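Local atomic coordinates of beta-lactamase (PDB entry 6KBY), a protein that probably hydrolyses beta-lactam antibiotics to substituted beta-amino acids as a class C serine beta-lactamase, and binds adenosine monophosphate in its pocket. Residues A78-V86 against K255-T263; V286-N295 against I352-Y360. All coordinates share one frame; numbering follows the deposited sequence.

Interaction 1: A78-V86 against K255-T263; sequences ATLASYAQV and KMQQALTAT
The ring of Tyr83 takes the methyl of Met256 over one face: CE stands 4.0 Å from the ring centroid and 28° off the normal, a CH-pi contact directed at the CD1-CE1 side. Two bends in the methionine chain fold CE back over the ring, while SD lies oblique to it, 5.0 Å from its centroid, in a Met-aromatic contact. Ala259 CB meets the edge of the ring, near its plane, and packs on Tyr83 CB at 3.8 Å. That same CB is a knob set in a hole formed by Thr79, Ser82, Tyr83 and Val86; the axes of the two short segments come within 8.0 Å at an angle of 124°, consistent with so small a knob. Helix 72-86 begins directly after Ser71, the residue to which AMP is covalently bound, and includes Lys74, consistent with the SxxK motif of serine beta-lactamases. The side chain of Ala78 is about 11 Å from that of Ser71, and the 78-86 end is met here by helix 255-262; on another flank Ala81 and Ala84 pack on helix 158-171. Polar grips flank the knob. The hydroxyl of Ser82 donates from OG to Ala259 O at 2.7 Å, in the carbonyl plane and on a lone pair; OG reaches across because it lies anti to the backbone N (chi1 -175°). Ala259 O also accepts from Thr263 N. At the other end Lys255 NZ, its chain sliding past Val86 in the opposite direction, donates to Val86 O at 3.0 Å from above the carbonyl plane, and to Gln258 OE1 of its own helix. Thr263 turns OG1 back onto Leu260 O, leaving its CG2 methyl against Ser82 CB at 3.6 Å and Thr79 CA.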
ATOM      1  N   ALA A  78       4.541   3.677  -6.240  1.00  7.13           N
ATOM      2  CA  ALA A  78       3.903   4.874  -6.778  1.00  7.31           C
ATOM      3  C   ALA A  78       4.571   6.139  -6.263  1.00  6.94           C
ATOM      4  O   ALA A  78       4.767   7.094  -7.028  1.00  7.13           O
ATOM      5  CB  ALA A  78       2.413   4.887  -6.443  1.00  7.63           C
ATOM      6  N   THR A  79       4.888   6.192  -4.965  1.00  7.10           N
ATOM      7  CA  THR A  79       5.569   7.370  -4.442  1.00  7.40           C
ATOM      8  C   THR A  79       6.904   7.578  -5.146  1.00  7.19           C
ATOM      9  O   THR A  79       7.271   8.711  -5.468  1.00  7.27           O
ATOM     10  CB  THR A  79       5.736   7.261  -2.924  1.00  7.49           C
ATOM     11  OG1 THR A  79       4.448   7.142  -2.305  1.00  7.41           O
ATOM     12  CG2 THR A  79       6.420   8.505  -2.364  1.00  9.14           C
ATOM     13  N   LEU A  80       7.623   6.490  -5.431  1.00  7.20           N
ATOM     14  CA  LEU A  80       8.881   6.612  -6.163  1.00  7.55           C
ATOM     15  C   LEU A  80       8.656   7.129  -7.578  1.00  7.61           C
ATOM     16  O   LEU A  80       9.393   8.004  -8.046  1.00  8.23           O
ATOM     17  CB  LEU A  80       9.618   5.273  -6.183  1.00  8.38           C
ATOM     18  CG  LEU A  80      11.036   5.377  -6.755  1.00  8.32           C
ATOM     19  CD1 LEU A  80      11.961   6.127  -5.800  1.00  9.77           C
ATOM     20  CD2 LEU A  80      11.593   4.000  -7.092  1.00  8.19           C
ATOM     21  N   ALA A  81       7.650   6.600  -8.277  1.00  7.25           N
ATOM     22  CA  ALA A  81       7.352   7.098  -9.618  1.00  7.41           C
ATOM     23  C   ALA A  81       6.961   8.567  -9.585  1.00  7.43           C
ATOM     24  O   ALA A  81       7.365   9.350 -10.455  1.00  8.04           O
ATOM     25  CB  ALA A  81       6.241   6.262 -10.251  1.00  9.29           C
ATOM     26  N   SER A  82       6.174   8.960  -8.582  1.00  7.63           N
ATOM     27  CA  SER A  82       5.784  10.353  -8.441  1.00  8.60           C
ATOM     28  C   SER A  82       6.996  11.230  -8.146  1.00  8.17           C
ATOM     29  O   SER A  82       7.110  12.346  -8.672  1.00  9.17           O
ATOM     30  CB  SER A  82       4.736  10.458  -7.336  1.00  8.48           C
ATOM     31  OG  SER A  82       4.243  11.772  -7.240  1.00  8.14           O
ATOM     32  N   TYR A  83       7.921  10.733  -7.321  1.00  8.68           N
ATOM     33  CA  TYR A  83       9.152  11.466  -7.051  1.00  9.19           C
ATOM     34  C   TYR A  83       9.971  11.643  -8.322  1.00  8.71           C
ATOM     35  O   TYR A  83      10.474  12.738  -8.601  1.00 10.07           O
ATOM     36  CB  TYR A  83       9.947  10.731  -5.973  1.00  9.89           C
ATOM     37  CG  TYR A  83      11.256  11.381  -5.603  1.00 10.68           C
ATOM     38  CD1 TYR A  83      11.286  12.557  -4.867  1.00 15.09           C
ATOM     39  CD2 TYR A  83      12.463  10.799  -5.960  1.00 13.00           C
ATOM     40  CE1 TYR A  83      12.488  13.148  -4.518  1.00 17.35           C
ATOM     41  CE2 TYR A  83      13.667  11.382  -5.614  1.00 15.51           C
ATOM     42  CZ  TYR A  83      13.672  12.553  -4.892  1.00 16.60           C
ATOM     43  OH  TYR A  83      14.867  13.140  -4.542  1.00 21.75           O
ATOM     44  N   ALA A  84      10.090  10.587  -9.123  1.00  8.65           N
ATOM     45  CA  ALA A  84      10.773  10.718 -10.405  1.00  9.08           C
ATOM     46  C   ALA A  84      10.067  11.728 -11.299  1.00  9.47           C
ATOM     47  O   ALA A  84      10.718  12.511 -12.006  1.00 10.57           O
ATOM     48  CB  ALA A  84      10.857   9.354 -11.089  1.00  9.79           C
ATOM     49  N   GLN A  85       8.735  11.728 -11.281  1.00  9.15           N
ATOM     50  CA  GLN A  85       7.977  12.634 -12.135  1.00 10.38           C
ATOM     51  C   GLN A  85       8.196  14.087 -11.731  1.00 10.90           C
ATOM     52  O   GLN A  85       8.530  14.933 -12.572  1.00 11.72           O
ATOM     53  CB  GLN A  85       6.497  12.252 -12.088  1.00 10.88           C
ATOM     54  CG  GLN A  85       5.620  13.003 -13.063  1.00 13.33           C
ATOM     55  CD  GLN A  85       4.953  14.189 -12.417  1.00 16.97           C
ATOM     56  OE1 GLN A  85       4.253  14.053 -11.408  1.00 18.36           O
ATOM     57  NE2 GLN A  85       5.172  15.368 -12.987  1.00 18.01           N
ATOM     58  N   VAL A  86       8.037  14.397 -10.443  1.00 11.22           N
ATOM     59  CA  VAL A  86       8.226  15.779 -10.016  1.00 12.97           C
ATOM     60  C   VAL A  86       9.684  16.210 -10.128  1.00 13.63           C
ATOM     61  O   VAL A  86       9.964  17.417 -10.192  1.00 15.74           O
ATOM     62  CB  VAL A  86       7.610  16.046  -8.628  1.00 15.51           C
ATOM     63  CG1 VAL A  86       6.136  15.651  -8.613  1.00 15.57           C
ATOM     64  CG2 VAL A  86       8.383  15.320  -7.550  1.00 15.72           C
ATOM     65  N   LYS A 255      10.481  18.463  -2.760  1.00 21.98           N
ATOM     66  CA  LYS A 255      10.126  17.527  -3.821  1.00 19.67           C
ATOM     67  C   LYS A 255       9.438  16.292  -3.261  1.00 15.73           C
ATOM     68  O   LYS A 255       8.506  15.760  -3.876  1.00 14.53           O
ATOM     69  CB  LYS A 255      11.360  17.144  -4.637  1.00 22.34           C
ATOM     70  CG  LYS A 255      11.751  18.182  -5.677  1.00 24.12           C
ATOM     71  CD  LYS A 255      10.525  18.657  -6.444  1.00 24.32           C
ATOM     72  CE  LYS A 255      10.897  19.486  -7.660  1.00 25.56           C
ATOM     73  NZ  LYS A 255       9.684  19.848  -8.447  1.00 27.98           N
ATOM     74  N   MET A 256       9.868  15.831  -2.086  1.00 15.54           N
ATOM     75  CA  MET A 256       9.269  14.630  -1.516  1.00 14.06           C
ATOM     76  C   MET A 256       7.814  14.861  -1.124  1.00 13.29           C
ATOM     77  O   MET A 256       6.958  14.007  -1.388  1.00 11.19           O
ATOM     78  CB  MET A 256      10.083  14.132  -0.326  1.00 17.54           C
ATOM     79  CG  MET A 256       9.603  12.787   0.187  1.00 19.15           C
ATOM     80  SD  MET A 256       9.608  11.536  -1.116  1.00 23.55           S
ATOM     81  CE  MET A 256      11.364  11.411  -1.448  1.00 22.82           C
ATOM     82  N   GLN A 257       7.509  15.998  -0.494  1.00 12.85           N
ATOM     83  CA  GLN A 257       6.116  16.277  -0.163  1.00 11.84           C
ATOM     84  C   GLN A 257       5.270  16.372  -1.423  1.00 10.25           C
ATOM     85  O   GLN A 257       4.153  15.845  -1.471  1.00 10.03           O
ATOM     86  CB  GLN A 257       5.994  17.564   0.645  1.00 13.22           C
ATOM     87  CG  GLN A 257       4.562  17.854   1.045  1.00 12.54           C
ATOM     88  CD  GLN A 257       4.029  16.832   2.036  1.00 11.44           C
ATOM     89  OE1 GLN A 257       4.417  16.836   3.204  1.00 12.68           O
ATOM     90  NE2 GLN A 257       3.148  15.944   1.576  1.00 10.72           N
ATOM     91  N   GLN A 258       5.782  17.052  -2.452  1.00 10.60           N
ATOM     92  CA  GLN A 258       5.062  17.126  -3.717  1.00 10.10           C
ATOM     93  C   GLN A 258       4.811  15.734  -4.271  1.00  9.22           C
ATOM     94  O   GLN A 258       3.719  15.446  -4.775  1.00 10.15           O
ATOM     95  CB  GLN A 258       5.870  17.938  -4.726  1.00 11.98           C
ATOM     96  CG  GLN A 258       6.096  19.385  -4.358  1.00 18.68           C
ATOM     97  CD  GLN A 258       7.087  20.055  -5.292  1.00 24.54           C
ATOM     98  OE1 GLN A 258       7.202  19.685  -6.463  1.00 27.44           O
ATOM     99  NE2 GLN A 258       7.816  21.038  -4.776  1.00 26.84           N
ATOM    100  N   ALA A 259       5.813  14.861  -4.186  1.00  9.23           N
ATOM    101  CA  ALA A 259       5.682  13.507  -4.710  1.00  9.12           C
ATOM    102  C   ALA A 259       4.603  12.736  -3.964  1.00  8.55           C
ATOM    103  O   ALA A 259       3.758  12.074  -4.581  1.00  8.08           O
ATOM    104  CB  ALA A 259       7.024  12.789  -4.596  1.00 10.85           C
ATOM    105  N   LEU A 260       4.626  12.798  -2.627  1.00  8.21           N
ATOM    106  CA  LEU A 260       3.617  12.114  -1.822  1.00  7.61           C
ATOM    107  C   LEU A 260       2.219  12.582  -2.196  1.00  7.23           C
ATOM    108  O   LEU A 260       1.326  11.775  -2.484  1.00  7.56           O
ATOM    109  CB  LEU A 260       3.868  12.390  -0.343  1.00  7.97           C
ATOM    110  CG  LEU A 260       5.081  11.698   0.276  1.00  8.53           C
ATOM    111  CD1 LEU A 260       5.498  12.450   1.536  1.00 10.68           C
ATOM    112  CD2 LEU A 260       4.760  10.237   0.583  1.00  9.91           C
ATOM    113  N   THR A 261       2.017  13.894  -2.190  1.00  7.81           N
ATOM    114  CA  THR A 261       0.692  14.435  -2.451  1.00  7.88           C
ATOM    115  C   THR A 261       0.215  14.059  -3.843  1.00  7.10           C
ATOM    116  O   THR A 261      -0.949  13.696  -4.028  1.00  7.36           O
ATOM    117  CB  THR A 261       0.743  15.949  -2.264  1.00  8.39           C
ATOM    118  OG1 THR A 261       1.046  16.222  -0.890  1.00  9.79           O
ATOM    119  CG2 THR A 261      -0.579  16.613  -2.655  1.00 11.38           C
ATOM    120  N   ALA A 262       1.111  14.108  -4.831  1.00  7.22           N
ATOM    121  CA  ALA A 262       0.707  13.843  -6.206  1.00  7.78           C
ATOM    122  C   ALA A 262       0.270  12.403  -6.428  1.00  6.55           C
ATOM    123  O   ALA A 262      -0.446  12.137  -7.401  1.00  6.97           O
ATOM    124  CB  ALA A 262       1.818  14.219  -7.193  1.00  8.72           C
ATOM    125  N   THR A 263       0.671  11.462  -5.563  1.00  6.43           N
ATOM    126  CA  THR A 263       0.162  10.099  -5.726  1.00  6.97           C
ATOM    127  C   THR A 263      -1.338  10.023  -5.506  1.00  5.97           C
ATOM    128  O   THR A 263      -1.953   9.021  -5.894  1.00  6.67           O
ATOM    129  CB  THR A 263       0.831   9.072  -4.800  1.00  6.38           C
ATOM    130  OG1 THR A 263       0.527   9.368  -3.433  1.00  6.84           O
ATOM    131  CG2 THR A 263       2.336   8.988  -5.012  1.00  7.84           C
TER

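Interaction 2: V286-N295 against I352-Y360; sequences VSLPNLLTGN and IDQRVTVAY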
ATOM      1  N   VAL A 286     -17.959   8.694   3.634  1.00 12.46           N
ATOM      2  CA  VAL A 286     -18.128   7.504   2.813  1.00 12.86           C
ATOM      3  C   VAL A 286     -19.004   6.523   3.571  1.00 10.83           C
ATOM      4  O   VAL A 286     -18.946   6.452   4.804  1.00 12.01           O
ATOM      5  CB  VAL A 286     -16.774   6.887   2.400  1.00 13.73           C
ATOM      6  CG1 VAL A 286     -15.966   6.527   3.629  1.00 14.59           C
ATOM      7  CG2 VAL A 286     -16.973   5.677   1.483  1.00 14.90           C
ATOM      8  N   SER A 287     -19.851   5.805   2.843  1.00 12.10           N
ATOM      9  CA  SER A 287     -20.664   4.788   3.488  1.00 14.81           C
ATOM     10  C   SER A 287     -19.868   3.498   3.594  1.00 11.60           C
ATOM     11  O   SER A 287     -19.043   3.179   2.729  1.00 13.92           O
ATOM     12  CB  SER A 287     -21.947   4.523   2.703  1.00 16.05           C
ATOM     13  OG  SER A 287     -21.715   3.672   1.588  1.00 14.06           O
ATOM     14  N   LEU A 288     -20.108   2.763   4.670  1.00 13.87           N
ATOM     15  CA  LEU A 288     -19.483   1.452   4.788  1.00 12.20           C
ATOM     16  C   LEU A 288     -19.794   0.538   3.606  1.00 11.26           C
ATOM     17  O   LEU A 288     -18.855  -0.098   3.095  1.00 10.09           O
ATOM     18  CB  LEU A 288     -19.813   0.820   6.145  1.00 15.30           C
ATOM     19  CG  LEU A 288     -19.147  -0.528   6.416  1.00 14.47           C
ATOM     20  CD1 LEU A 288     -17.636  -0.432   6.287  1.00 13.41           C
ATOM     21  CD2 LEU A 288     -19.537  -1.038   7.795  1.00 18.22           C
ATOM     22  N   PRO A 289     -21.037   0.434   3.111  1.00 11.07           N
ATOM     23  CA  PRO A 289     -21.267  -0.450   1.953  1.00 11.25           C
ATOM     24  C   PRO A 289     -20.403  -0.121   0.749  1.00 11.32           C
ATOM     25  O   PRO A 289     -19.874  -1.033   0.104  1.00 10.13           O
ATOM     26  CB  PRO A 289     -22.764  -0.271   1.669  1.00 13.37           C
ATOM     27  CG  PRO A 289     -23.343   0.074   2.999  1.00 14.63           C
ATOM     28  CD  PRO A 289     -22.309   0.948   3.660  1.00 14.32           C
ATOM     29  N   ASN A 290     -20.237   1.164   0.427  1.00 11.52           N
ATOM     30  CA  ASN A 290     -19.424   1.521  -0.731  1.00 11.75           C
ATOM     31  C   ASN A 290     -17.947   1.253  -0.482  1.00 11.21           C
ATOM     32  O   ASN A 290     -17.219   0.855  -1.396  1.00 10.79           O
ATOM     33  CB  ASN A 290     -19.658   2.979  -1.114  1.00 13.41           C
ATOM     34  CG  ASN A 290     -21.018   3.201  -1.744  1.00 15.22           C
ATOM     35  OD1 ASN A 290     -21.655   2.260  -2.219  1.00 16.19           O
ATOM     36  ND2 ASN A 290     -21.464   4.449  -1.762  1.00 17.92           N
ATOM     37  N   LEU A 291     -17.489   1.466   0.747  1.00 10.64           N
ATOM     38  CA  LEU A 291     -16.099   1.177   1.072  1.00 10.73           C
ATOM     39  C   LEU A 291     -15.817  -0.318   0.970  1.00  9.80           C
ATOM     40  O   LEU A 291     -14.753  -0.727   0.491  1.00  9.95           O
ATOM     41  CB  LEU A 291     -15.795   1.697   2.474  1.00 14.07           C
ATOM     42  CG  LEU A 291     -14.324   1.735   2.875  1.00 14.27           C
ATOM     43  CD1 LEU A 291     -13.511   2.549   1.886  1.00 13.85           C
ATOM     44  CD2 LEU A 291     -14.188   2.292   4.284  1.00 13.61           C
ATOM     45  N   LEU A 292     -16.764  -1.145   1.414  1.00  9.21           N
ATOM     46  CA  LEU A 292     -16.599  -2.586   1.297  1.00  9.28           C
ATOM     47  C   LEU A 292     -16.559  -3.009  -0.164  1.00  9.81           C
ATOM     48  O   LEU A 292     -15.682  -3.776  -0.574  1.00  9.50           O
ATOM     49  CB  LEU A 292     -17.716  -3.299   2.054  1.00  9.32           C
ATOM     50  CG  LEU A 292     -17.633  -3.165   3.572  1.00 10.05           C
ATOM     51  CD1 LEU A 292     -18.913  -3.679   4.217  1.00 13.12           C
ATOM     52  CD2 LEU A 292     -16.411  -3.895   4.120  1.00 11.87           C
ATOM     53  N   THR A 293     -17.500  -2.510  -0.970  1.00  9.10           N
ATOM     54  CA  THR A 293     -17.498  -2.817  -2.397  1.00  9.77           C
ATOM     55  C   THR A 293     -16.202  -2.362  -3.047  1.00  9.43           C
ATOM     56  O   THR A 293     -15.589  -3.103  -3.827  1.00  9.48           O
ATOM     57  CB  THR A 293     -18.693  -2.142  -3.070  1.00 11.42           C
ATOM     58  OG1 THR A 293     -19.909  -2.634  -2.487  1.00 11.65           O
ATOM     59  CG2 THR A 293     -18.698  -2.408  -4.574  1.00 12.67           C
ATOM     60  N   GLY A 294     -15.764  -1.149  -2.723  1.00  9.18           N
ATOM     61  CA  GLY A 294     -14.536  -0.607  -3.274  1.00 10.39           C
ATOM     62  C   GLY A 294     -13.282  -1.335  -2.845  1.00  9.53           C
ATOM     63  O   GLY A 294     -12.229  -1.130  -3.459  1.00 12.21           O
ATOM     64  N   ASN A 295     -13.369  -2.166  -1.809  1.00  8.41           N
ATOM     65  CA  ASN A 295     -12.262  -2.999  -1.356  1.00  9.02           C
ATOM     66  C   ASN A 295     -12.455  -4.466  -1.722  1.00  9.27           C
ATOM     67  O   ASN A 295     -11.845  -5.350  -1.115  1.00 10.81           O
ATOM     68  CB  ASN A 295     -12.010  -2.800   0.136  1.00  8.83           C
ATOM     69  CG  ASN A 295     -11.175  -1.572   0.402  1.00  8.96           C
ATOM     70  OD1 ASN A 295      -9.949  -1.617   0.267  1.00 10.10           O
ATOM     71  ND2 ASN A 295     -11.823  -0.459   0.733  1.00  7.90           N
ATOM     72  N   ILE A 352     -10.524  -8.924   4.206  1.00  8.85           N
ATOM     73  CA  ILE A 352     -10.465  -7.482   3.998  1.00  8.56           C
ATOM     74  C   ILE A 352     -11.705  -6.784   4.541  1.00  7.58           C
ATOM     75  O   ILE A 352     -11.610  -5.687   5.101  1.00  8.03           O
ATOM     76  CB  ILE A 352     -10.211  -7.174   2.512  1.00  9.84           C
ATOM     77  CG1 ILE A 352      -8.722  -7.359   2.200  1.00 13.22           C
ATOM     78  CG2 ILE A 352     -10.654  -5.771   2.167  1.00  8.60           C
ATOM     79  CD1 ILE A 352      -8.399  -7.354   0.724  1.00 15.52           C
ATOM     80  N   ASP A 353     -12.884  -7.400   4.397  1.00  8.64           N
ATOM     81  CA  ASP A 353     -14.097  -6.758   4.903  1.00  8.92           C
ATOM     82  C   ASP A 353     -13.982  -6.446   6.392  1.00  7.89           C
ATOM     83  O   ASP A 353     -14.471  -5.411   6.855  1.00  8.24           O
ATOM     84  CB  ASP A 353     -15.325  -7.627   4.626  1.00 10.96           C
ATOM     85  CG  ASP A 353     -15.353  -8.876   5.472  1.00 15.60           C
ATOM     86  OD1 ASP A 353     -14.461  -9.720   5.290  1.00 17.24           O
ATOM     87  OD2 ASP A 353     -16.254  -9.008   6.328  1.00 20.07           O
ATOM     88  N   GLN A 354     -13.328  -7.323   7.156  1.00  8.08           N
ATOM     89  CA  GLN A 354     -13.146  -7.062   8.580  1.00  8.13           C
ATOM     90  C   GLN A 354     -12.159  -5.927   8.825  1.00  7.37           C
ATOM     91  O   GLN A 354     -12.375  -5.099   9.718  1.00  8.18           O
ATOM     92  CB  GLN A 354     -12.684  -8.328   9.291  1.00  7.96           C
ATOM     93  CG  GLN A 354     -13.699  -9.443   9.262  1.00  9.27           C
ATOM     94  CD  GLN A 354     -13.202 -10.639  10.022  1.00  8.93           C
ATOM     95  OE1 GLN A 354     -13.348 -10.713  11.238  1.00  9.38           O
ATOM     96  NE2 GLN A 354     -12.580 -11.567   9.316  1.00  9.67           N
ATOM     97  N   ARG A 355     -11.060  -5.881   8.062  1.00  7.48           N
ATOM     98  CA  ARG A 355     -10.111  -4.778   8.207  1.00  7.73           C
ATOM     99  C   ARG A 355     -10.808  -3.448   7.980  1.00  7.58           C
ATOM    100  O   ARG A 355     -10.666  -2.502   8.767  1.00  7.46           O
ATOM    101  CB  ARG A 355      -8.978  -4.914   7.185  1.00  7.64           C
ATOM    102  CG  ARG A 355      -8.282  -6.250   7.192  1.00  7.86           C
ATOM    103  CD  ARG A 355      -7.152  -6.308   6.181  1.00  7.58           C
ATOM    104  NE  ARG A 355      -6.853  -7.693   5.840  1.00  8.26           N
ATOM    105  CZ  ARG A 355      -5.978  -8.065   4.907  1.00  8.07           C
ATOM    106  NH1 ARG A 355      -5.288  -7.151   4.231  1.00  8.95           N
ATOM    107  NH2 ARG A 355      -5.799  -9.357   4.653  1.00  9.76           N
ATOM    108  N   VAL A 356     -11.561  -3.363   6.886  1.00  7.44           N
ATOM    109  CA  VAL A 356     -12.208  -2.118   6.498  1.00  8.27           C
ATOM    110  C   VAL A 356     -13.273  -1.722   7.512  1.00  7.55           C
ATOM    111  O   VAL A 356     -13.397  -0.548   7.880  1.00  8.15           O
ATOM    112  CB  VAL A 356     -12.800  -2.302   5.091  1.00  9.62           C
ATOM    113  CG1 VAL A 356     -13.723  -1.153   4.755  1.00 11.56           C
ATOM    114  CG2 VAL A 356     -11.683  -2.471   4.060  1.00  9.34           C
ATOM    115  N   THR A 357     -14.058  -2.695   7.974  1.00  7.98           N
ATOM    116  CA  THR A 357     -15.128  -2.400   8.922  1.00  8.11           C
ATOM    117  C   THR A 357     -14.566  -1.876  10.241  1.00  7.66           C
ATOM    118  O   THR A 357     -15.060  -0.887  10.801  1.00  8.20           O
ATOM    119  CB  THR A 357     -15.982  -3.654   9.138  1.00  8.89           C
ATOM    120  OG1 THR A 357     -16.607  -4.027   7.903  1.00 10.15           O
ATOM    121  CG2 THR A 357     -17.054  -3.397  10.193  1.00 12.06           C
ATOM    122  N   VAL A 358     -13.530  -2.535  10.762  1.00  7.72           N
ATOM    123  CA  VAL A 358     -12.912  -2.080  12.004  1.00  8.06           C
ATOM    124  C   VAL A 358     -12.342  -0.675  11.841  1.00  7.54           C
ATOM    125  O   VAL A 358     -12.551   0.201  12.689  1.00  7.55           O
ATOM    126  CB  VAL A 358     -11.856  -3.094  12.476  1.00  8.43           C
ATOM    127  CG1 VAL A 358     -11.004  -2.504  13.582  1.00  9.51           C
ATOM    128  CG2 VAL A 358     -12.532  -4.373  12.953  1.00  9.30           C
ATOM    129  N   ALA A 359     -11.636  -0.431  10.733  1.00  7.60           N
ATOM    130  CA  ALA A 359     -11.075   0.895  10.498  1.00  7.49           C
ATOM    131  C   ALA A 359     -12.170   1.953  10.409  1.00  7.69           C
ATOM    132  O   ALA A 359     -12.025   3.062  10.939  1.00  7.71           O
ATOM    133  CB  ALA A 359     -10.244   0.885   9.217  1.00  8.76           C
ATOM    134  N   TYR A 360     -13.261   1.638   9.711  1.00  7.99           N
ATOM    135  CA  TYR A 360     -14.371   2.575   9.592  1.00  8.06           C
ATOM    136  C   TYR A 360     -14.953   2.908  10.961  1.00  7.84           C
ATOM    137  O   TYR A 360     -15.212   4.079  11.270  1.00  8.02           O
ATOM    138  CB  TYR A 360     -15.432   1.970   8.668  1.00  8.46           C
ATOM    139  CG  TYR A 360     -16.672   2.817   8.530  1.00  9.87           C
ATOM    140  CD1 TYR A 360     -16.726   3.869   7.627  1.00 14.05           C
ATOM    141  CD2 TYR A 360     -17.792   2.564   9.302  1.00 11.96           C
ATOM    142  CE1 TYR A 360     -17.875   4.650   7.504  1.00 16.53           C
ATOM    143  CE2 TYR A 360     -18.932   3.332   9.189  1.00 18.47           C
ATOM    144  CZ  TYR A 360     -18.969   4.369   8.293  1.00 19.08           C
ATOM    145  OH  TYR A 360     -20.115   5.128   8.191  1.00 24.19           O
TER
HETATM  146  O   HOH W   1     -19.839   7.756   7.158  1.00 21.68           O
HETATM  147  O   HOH W   2     -22.268   3.481   6.524  1.00 19.65           O
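Apolar contact dominates between Leu288 and Tyr360: Leu288 CB sits over one ring face, 4.1 Å from the centroid and 12° off the normal, a nearly perpendicular CH-pi approach, while its CD1 reaches Tyr360 CB at 4.0 Å. Val356 is the other focus. Its CG1, anti to the backbone N (chi1 168°), presses on Leu291 CG at 3.5 Å, tighter than usual for carbons, and its CG2 lies against the amide of Asn295. Leu292 CD2 meets the backbone of Asp353, with CD2 3.7 Å from Asp353 O, and Ile352 CG2 packs on Asn295 CB. The axes of 288-294 and 352-360 run at 145°, close to antiparallel; the latter is part of helix 352-364, one of the helices on this face of the central antiparallel sheet in the serine beta-lactamase fold. Beneath the contact Leu291 rests on Trp318, and Val356 on Tyr331.

No direct hydrogen bond joins the two segments; polar links go through water. One water donates to Val286 O and is also hydrogen-bonded to Tyr360 OH; a second accepts from Leu288 N and is hydrogen-bonded to the same hydroxyl at 3.2 Å. Val286 O itself faces the edge of the Tyr360 ring. Within the segments, Ser287 N-caps its helix by accepting at OG from Asn290 N, and Asn295 ND2 donates to Leu291 O at 3.0 Å nearly in its own amide plane, which together with Asn320 fixes the amide that Val356 touches. Thr357 OG1 and its own N reach Asp353 O from opposite faces of the carbonyl plane.

Interaction 1 and interaction 2 share no helix and do not touch: their centres lie 27 Å apart and their nearest atoms about 15 Å. Interaction 1 is partly buried, with seven of twelve touching residues buried, and combines apolar packing with two direct hydrogen bonds. In interaction 2 only two of ten are buried; this surface contact relies on leucine, valine and tyrosine packing, with waters as its polar bridges. The segment axes approach to 8.0 Å in interaction 1 and 9.8 Å in interaction 2. The side chain of Ile352 is about 6 Å from the bound AMP, that of Ala78 about 13 Å.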